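Local coordinates for protein putative isomerase (PDB 2PPG) that is a putative isomerase of the enolase superfamily, with a mandelate racemase/muconate lactonizing enzyme-like capping domain and a barrel domain, at residues V197-E202 / A233-L239. Sequence-based numbering, arbitrary orientation.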
ATOM      1  N   VAL A 197     -24.884  13.042 -24.058  1.00 58.96           N
ATOM      2  CA  VAL A 197     -25.207  11.652 -23.671  1.00 55.72           C
ATOM      3  C   VAL A 197     -26.378  11.469 -22.683  1.00 56.79           C
ATOM      4  O   VAL A 197     -27.103  10.472 -22.768  1.00 59.25           O
ATOM      5  CB  VAL A 197     -23.959  10.861 -23.146  1.00 52.10           C
ATOM      6  CG1 VAL A 197     -22.905  10.712 -24.236  1.00 46.92           C
ATOM      7  CG2 VAL A 197     -23.377  11.501 -21.886  1.00 48.52           C
ATOM      8  N   ALA A 198     -26.561  12.412 -21.761  1.00 54.69           N
ATOM      9  CA  ALA A 198     -27.646  12.323 -20.779  1.00 54.02           C
ATOM     10  C   ALA A 198     -29.009  12.271 -21.459  1.00 55.46           C
ATOM     11  O   ALA A 198     -29.859  11.446 -21.111  1.00 57.40           O
ATOM     12  CB  ALA A 198     -27.586  13.483 -19.789  1.00 51.13           C
ATOM     13  N   LYS A 199     -29.207  13.146 -22.440  1.00 57.03           N
ATOM     14  CA  LYS A 199     -30.476  13.227 -23.143  1.00 56.64           C
ATOM     15  C   LYS A 199     -30.641  12.006 -24.032  1.00 54.14           C
ATOM     16  O   LYS A 199     -31.762  11.592 -24.331  1.00 53.20           O
ATOM     17  CB  LYS A 199     -30.566  14.512 -23.976  1.00 57.80           C
ATOM     18  CG  LYS A 199     -30.734  15.803 -23.175  1.00 59.50           C
ATOM     19  CD  LYS A 199     -30.856  17.014 -24.115  1.00 62.38           C
ATOM     20  CE  LYS A 199     -30.212  18.291 -23.549  1.00 63.19           C
ATOM     21  NZ  LYS A 199     -31.158  19.100 -22.738  1.00 63.75           N
ATOM     22  N   GLU A 200     -29.512  11.437 -24.439  1.00 53.16           N
ATOM     23  CA  GLU A 200     -29.488  10.257 -25.294  1.00 53.04           C
ATOM     24  C   GLU A 200     -29.985   9.007 -24.545  1.00 56.21           C
ATOM     25  O   GLU A 200     -30.760   8.202 -25.104  1.00 54.75           O
ATOM     26  CB  GLU A 200     -28.077  10.030 -25.846  1.00 51.79           C
ATOM     27  CG  GLU A 200     -28.019   9.254 -27.153  1.00 53.15           C
ATOM     28  CD  GLU A 200     -28.237  10.135 -28.375  1.00 56.45           C
ATOM     29  OE1 GLU A 200     -28.250  11.384 -28.231  1.00 59.76           O
ATOM     30  OE2 GLU A 200     -28.384   9.577 -29.485  1.00 53.25           O
HETATM   31  N   MSE A 201     -29.536   8.847 -23.293  1.00 53.59           N
HETATM   32  CA  MSE A 201     -29.996   7.760 -22.420  1.00 51.24           C
HETATM   33  C   MSE A 201     -31.477   7.913 -22.115  1.00 49.27           C
HETATM   34  O   MSE A 201     -32.259   6.980 -22.268  1.00 49.03           O
HETATM   35  CB  MSE A 201     -29.211   7.748 -21.110  1.00 54.86           C
HETATM   36  CG  MSE A 201     -27.862   7.068 -21.195  1.00 62.13           C
HETATM   37 SE   MSE A 201     -27.918   5.107 -21.364  1.00 70.31          SE
HETATM   38  CE  MSE A 201     -29.056   4.608 -19.855  1.00 64.25           C
ATOM     39  N   GLU A 202     -31.844   9.107 -21.673  1.00 48.38           N
ATOM     40  CA  GLU A 202     -33.231   9.474 -21.453  1.00 50.25           C
ATOM     41  C   GLU A 202     -34.169   8.945 -22.553  1.00 46.59           C
ATOM     42  O   GLU A 202     -35.145   8.251 -22.258  1.00 46.20           O
ATOM     43  CB  GLU A 202     -33.327  11.000 -21.363  1.00 53.11           C
ATOM     44  CG  GLU A 202     -34.659  11.541 -20.883  1.00 57.70           C
ATOM     45  CD  GLU A 202     -34.564  13.014 -20.531  1.00 62.14           C
ATOM     46  OE1 GLU A 202     -34.782  13.356 -19.342  1.00 61.70           O
ATOM     47  OE2 GLU A 202     -34.240  13.820 -21.437  1.00 62.40           O
ATOM     48  N   ALA A 233     -24.510  11.107 -14.769  1.00 41.85           N
ATOM     49  CA  ALA A 233     -25.634  11.804 -15.373  1.00 44.20           C
ATOM     50  C   ALA A 233     -26.546  10.812 -16.093  1.00 48.13           C
ATOM     51  O   ALA A 233     -27.749  11.043 -16.229  1.00 50.78           O
ATOM     52  CB  ALA A 233     -25.139  12.867 -16.331  1.00 39.61           C
HETATM   53  N   MSE A 234     -25.951   9.708 -16.539  1.00 49.32           N
HETATM   54  CA  MSE A 234     -26.632   8.684 -17.317  1.00 48.48           C
HETATM   55  C   MSE A 234     -27.229   7.590 -16.440  1.00 45.09           C
HETATM   56  O   MSE A 234     -28.139   6.887 -16.868  1.00 48.42           O
HETATM   57  CB  MSE A 234     -25.648   8.031 -18.291  1.00 48.74           C
HETATM   58  CG  MSE A 234     -25.316   8.851 -19.513  1.00 52.12           C
HETATM   59 SE   MSE A 234     -24.107   7.903 -20.747  1.00 57.95          SE
HETATM   60  CE  MSE A 234     -22.456   8.054 -19.737  1.00 50.93           C
ATOM     61  N   GLU A 235     -26.706   7.441 -15.228  1.00 42.07           N
ATOM     62  CA  GLU A 235     -27.088   6.341 -14.336  1.00 41.48           C
ATOM     63  C   GLU A 235     -28.553   6.298 -13.881  1.00 41.65           C
ATOM     64  O   GLU A 235     -29.116   5.215 -13.765  1.00 45.20           O
ATOM     65  CB  GLU A 235     -26.134   6.244 -13.131  1.00 42.05           C
ATOM     66  CG  GLU A 235     -24.883   5.410 -13.414  1.00 41.20           C
ATOM     67  CD  GLU A 235     -23.798   5.522 -12.335  1.00 42.55           C
ATOM     68  OE1 GLU A 235     -23.520   6.637 -11.862  1.00 45.56           O
ATOM     69  OE2 GLU A 235     -23.197   4.491 -11.969  1.00 43.29           O
ATOM     70  N   PRO A 236     -29.180   7.456 -13.607  1.00 42.76           N
ATOM     71  CA  PRO A 236     -30.612   7.380 -13.295  1.00 41.35           C
ATOM     72  C   PRO A 236     -31.442   6.684 -14.386  1.00 40.48           C
ATOM     73  O   PRO A 236     -32.497   6.117 -14.091  1.00 41.93           O
ATOM     74  CB  PRO A 236     -31.029   8.855 -13.147  1.00 42.23           C
ATOM     75  CG  PRO A 236     -29.897   9.665 -13.704  1.00 43.32           C
ATOM     76  CD  PRO A 236     -28.672   8.838 -13.518  1.00 45.92           C
ATOM     77  N   HIS A 237     -30.953   6.711 -15.626  1.00 36.69           N
ATOM     78  CA  HIS A 237     -31.614   6.037 -16.745  1.00 34.25           C
ATOM     79  C   HIS A 237     -31.297   4.537 -16.919  1.00 34.10           C
ATOM     80  O   HIS A 237     -31.943   3.857 -17.709  1.00 31.04           O
ATOM     81  CB  HIS A 237     -31.348   6.804 -18.034  1.00 35.75           C
ATOM     82  CG  HIS A 237     -31.725   8.241 -17.937  1.00 42.61           C
ATOM     83  ND1 HIS A 237     -33.025   8.650 -17.724  1.00 45.03           N
ATOM     84  CD2 HIS A 237     -30.974   9.367 -17.970  1.00 45.39           C
ATOM     85  CE1 HIS A 237     -33.060   9.968 -17.647  1.00 45.28           C
ATOM     86  NE2 HIS A 237     -31.830  10.428 -17.793  1.00 46.15           N
ATOM     87  N   GLY A 238     -30.321   4.025 -16.179  1.00 34.76           N
ATOM     88  CA  GLY A 238     -30.037   2.589 -16.174  1.00 38.82           C
ATOM     89  C   GLY A 238     -28.913   2.209 -17.121  1.00 37.91           C
ATOM     90  O   GLY A 238     -29.162   1.705 -18.216  1.00 38.04           O
ATOM     91  N   LEU A 239     -27.676   2.445 -16.689  1.00 34.23           N
ATOM     92  CA  LEU A 239     -26.503   2.265 -17.554  1.00 33.03           C
ATOM     93  C   LEU A 239     -25.876   0.877 -17.395  1.00 30.08           C
ATOM     94  O   LEU A 239     -25.451   0.497 -16.307  1.00 33.38           O
ATOM     95  CB  LEU A 239     -25.474   3.395 -17.330  1.00 29.51           C
ATOM     96  CG  LEU A 239     -24.250   3.545 -18.250  1.00 29.85           C
ATOM     97  CD1 LEU A 239     -24.577   3.715 -19.738  1.00 25.08           C
ATOM     98  CD2 LEU A 239     -23.373   4.686 -17.767  1.00 30.97           C
TER
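Met201 sets out with CG anti to its carbonyl carbon (chi1 -81°), which brings CG to 3.5 Å from Met234 CG. The two chains cross at about a right angle. Both residues are selenomethionines. Bends at chi2 and chi3 carry Met201 CE to 3.7 Å from His237 CB and to 3.3 Å from Gly238 O. Met201 SE meets Leu239 CD1 at 4.0 Å. Met234 is straight at chi2 (-178°), which extends its SE to 3.8 Å from Val197 CB.

The His237 ring lies against the backbone of helix 197-208. Glu202 CA sits over the centre of one face, 3.8 Å above the plane. Glu202 CB makes a CH-pi contact with the same ring, 4.1 Å from the centroid. Ala198 and Ala233 touch through their methyl groups.

The two segments meet by van der Waals and CH-pi contacts. Arg205, from the same helix as Glu202, adds polar links by donating to His237 O and Gly238 O. Phe188 of strand 185-189 touches Val197, Met201 and Met234. Helix 197-208 thus packs on the end of helix 224-234 and on the turn that leads toward strand 241-243, as neighbouring outer elements around the parallel strands of the enolase-type TIM barrel.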